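Local coordinates for CBS domain-containing protein CBSX2, chloroplastic (Arabidopsis thaliana, PDB 3SL7) that probably modulates plant development as a chloroplast redox regulator, acting on the thioredoxin system through its pair of CBS domains, at residues 37-41 with 52-56. Residues are numbered along the deposited sequence.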
ATOM      1  N   VAL A  37       4.010  -2.693   2.729  1.00 27.52           N
ATOM      2  CA  VAL A  37       3.676  -1.326   3.096  1.00 24.86           C
ATOM      3  C   VAL A  37       4.705  -0.375   2.503  1.00 42.47           C
ATOM      4  O   VAL A  37       5.778  -0.803   2.076  1.00 34.27           O
ATOM      5  CB  VAL A  37       3.574  -1.137   4.629  1.00 33.23           C
ATOM      6  CG1 VAL A  37       2.451  -1.988   5.188  1.00 34.41           C
ATOM      7  CG2 VAL A  37       4.882  -1.476   5.314  1.00 26.97           C
ATOM      8  N   THR A  38       4.383   0.914   2.474  1.00 33.50           N
ATOM      9  CA  THR A  38       5.299   1.886   1.897  1.00 37.92           C
ATOM     10  C   THR A  38       5.921   2.778   2.960  1.00 37.06           C
ATOM     11  O   THR A  38       6.783   3.600   2.657  1.00 32.32           O
ATOM     12  CB  THR A  38       4.598   2.775   0.874  1.00 43.46           C
ATOM     13  OG1 THR A  38       3.598   3.556   1.542  1.00 39.80           O
ATOM     14  CG2 THR A  38       3.957   1.918  -0.214  1.00 40.51           C
ATOM     15  N   GLY A  39       5.475   2.627   4.206  1.00 24.73           N
ATOM     16  CA  GLY A  39       6.029   3.414   5.284  1.00 24.19           C
ATOM     17  C   GLY A  39       6.015   2.635   6.576  1.00 28.18           C
ATOM     18  O   GLY A  39       5.244   1.689   6.732  1.00 25.39           O
ATOM     19  N   LEU A  40       6.878   3.036   7.498  1.00 26.13           N
ATOM     20  CA  LEU A  40       7.050   2.317   8.755  1.00 27.94           C
ATOM     21  C   LEU A  40       7.225   3.291   9.894  1.00 23.24           C
ATOM     22  O   LEU A  40       7.984   4.258   9.769  1.00 28.31           O
ATOM     23  CB  LEU A  40       8.322   1.471   8.693  1.00 35.58           C
ATOM     24  CG  LEU A  40       8.434   0.388   7.626  1.00 31.80           C
ATOM     25  CD1 LEU A  40       9.908   0.069   7.385  1.00 33.85           C
ATOM     26  CD2 LEU A  40       7.668  -0.853   8.046  1.00 24.93           C
ATOM     27  N   PRO A  41       6.546   3.034  11.022  1.00 29.94           N
ATOM     28  CA  PRO A  41       6.852   3.806  12.220  1.00 28.71           C
ATOM     29  C   PRO A  41       8.201   3.366  12.747  1.00 34.44           C
ATOM     30  O   PRO A  41       8.564   2.191  12.639  1.00 25.79           O
ATOM     31  CB  PRO A  41       5.734   3.402  13.201  1.00 29.51           C
ATOM     32  CG  PRO A  41       5.233   2.099  12.710  1.00 36.29           C
ATOM     33  CD  PRO A  41       5.423   2.097  11.223  1.00 31.20           C
ATOM     34  N   VAL A  52       9.065   8.270  11.741  1.00 19.28           N
ATOM     35  CA  VAL A  52       8.446   7.490  10.687  1.00 21.35           C
ATOM     36  C   VAL A  52       9.400   7.526   9.505  1.00 31.90           C
ATOM     37  O   VAL A  52      10.184   8.467   9.357  1.00 30.07           O
ATOM     38  CB  VAL A  52       7.074   8.076  10.267  1.00 20.97           C
ATOM     39  CG1 VAL A  52       6.086   8.044  11.457  1.00 29.65           C
ATOM     40  CG2 VAL A  52       7.238   9.500   9.756  1.00 29.25           C
ATOM     41  N   VAL A  53       9.342   6.501   8.665  1.00 25.79           N
ATOM     42  CA  VAL A  53      10.224   6.441   7.497  1.00 26.61           C
ATOM     43  C   VAL A  53       9.479   5.772   6.359  1.00 27.46           C
ATOM     44  O   VAL A  53       8.704   4.837   6.582  1.00 29.58           O
ATOM     45  CB  VAL A  53      11.555   5.707   7.815  1.00 26.01           C
ATOM     46  CG1 VAL A  53      11.308   4.228   8.082  1.00 28.28           C
ATOM     47  CG2 VAL A  53      12.544   5.910   6.671  1.00 24.30           C
ATOM     48  N   SER A  54       9.674   6.288   5.149  1.00 25.91           N
ATOM     49  CA  SER A  54       8.968   5.791   3.984  1.00 30.97           C
ATOM     50  C   SER A  54       9.899   5.249   2.933  1.00 30.01           C
ATOM     51  O   SER A  54      11.106   5.490   2.990  1.00 31.42           O
ATOM     52  CB  SER A  54       8.160   6.921   3.363  1.00 38.95           C
ATOM     53  OG  SER A  54       7.204   7.391   4.284  1.00 42.79           O
ATOM     54  N   ASP A  55       9.335   4.536   1.958  1.00 33.93           N
ATOM     55  CA  ASP A  55      10.124   4.071   0.818  1.00 36.43           C
ATOM     56  C   ASP A  55      10.838   5.242   0.132  1.00 37.91           C
ATOM     57  O   ASP A  55      11.984   5.109  -0.265  1.00 38.20           O
ATOM     58  CB  ASP A  55       9.273   3.276  -0.186  1.00 35.25           C
ATOM     59  CG  ASP A  55       7.940   3.947  -0.505  1.00 45.13           C
ATOM     60  OD1 ASP A  55       7.741   5.131  -0.156  1.00 41.71           O
ATOM     61  OD2 ASP A  55       7.086   3.281  -1.124  1.00 50.60           O
ATOM     62  N   TYR A  56      10.168   6.388   0.023  1.00 41.27           N
ATOM     63  CA  TYR A  56      10.761   7.570  -0.608  1.00 39.53           C
ATOM     64  C   TYR A  56      11.964   8.119   0.170  1.00 43.31           C
ATOM     65  O   TYR A  56      12.807   8.818  -0.392  1.00 46.44           O
ATOM     66  CB  TYR A  56       9.705   8.670  -0.872  1.00 40.40           C
ATOM     67  CG  TYR A  56       8.867   9.093   0.315  1.00 50.43           C
ATOM     68  CD1 TYR A  56       7.513   8.779   0.387  1.00 53.60           C
ATOM     69  CD2 TYR A  56       9.422   9.818   1.365  1.00 69.35           C
ATOM     70  CE1 TYR A  56       6.740   9.172   1.477  1.00 51.03           C
ATOM     71  CE2 TYR A  56       8.655  10.209   2.458  1.00 69.78           C
ATOM     72  CZ  TYR A  56       7.318   9.887   2.507  1.00 62.59           C
ATOM     73  OH  TYR A  56       6.561  10.278   3.596  1.00 74.21           O
TER
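How an antiparallel hairpin sorts its side chains is well illustrated by the first CBS domain of this protein. Leu-40 and Val-53 form the hydrogen-bonded pair: Leu-40 N donates to Val-53 O at 2.7 Å, and Val-53 N returns the bond to Leu-40 O at 2.8 Å. Their side chains leave the sheet on the same face. With chi1 p in Val-53 and m in Leu-40, the methyl Val-53 CG1 lies 4.1 Å from Leu-40 CB. The opposite face carries Pro-41, Val-52 and Ser-54. Here Gly-39 faces Ser-54 in a non-hydrogen-bonded pair with only 4.0 Å between their CA atoms; glycine presents no side chain here, and an ideal CB on Gly-39 would stand 3.5 Å from Ser-54 OG. Where the second strand turns into a helix, Asp-55 N still donates a hydrogen bond to Thr-38 O (2.8 Å). The p rotamer of Asp-55 brings its OD2 to 3.2 Å from Thr-38 CB, and its OD1 accepts a weak hydrogen bond from Tyr-56 N, whereas Thr-38 OG1 is hydrogen-bonded to Arg-131. Helix 25-35 packs Leu-31 and Leu-32 against Leu-40; on the other face, Phe-129 from the second CBS domain meets Val-52 and Ser-54, and strand 105-106 extends the sheet beside strand 49-54.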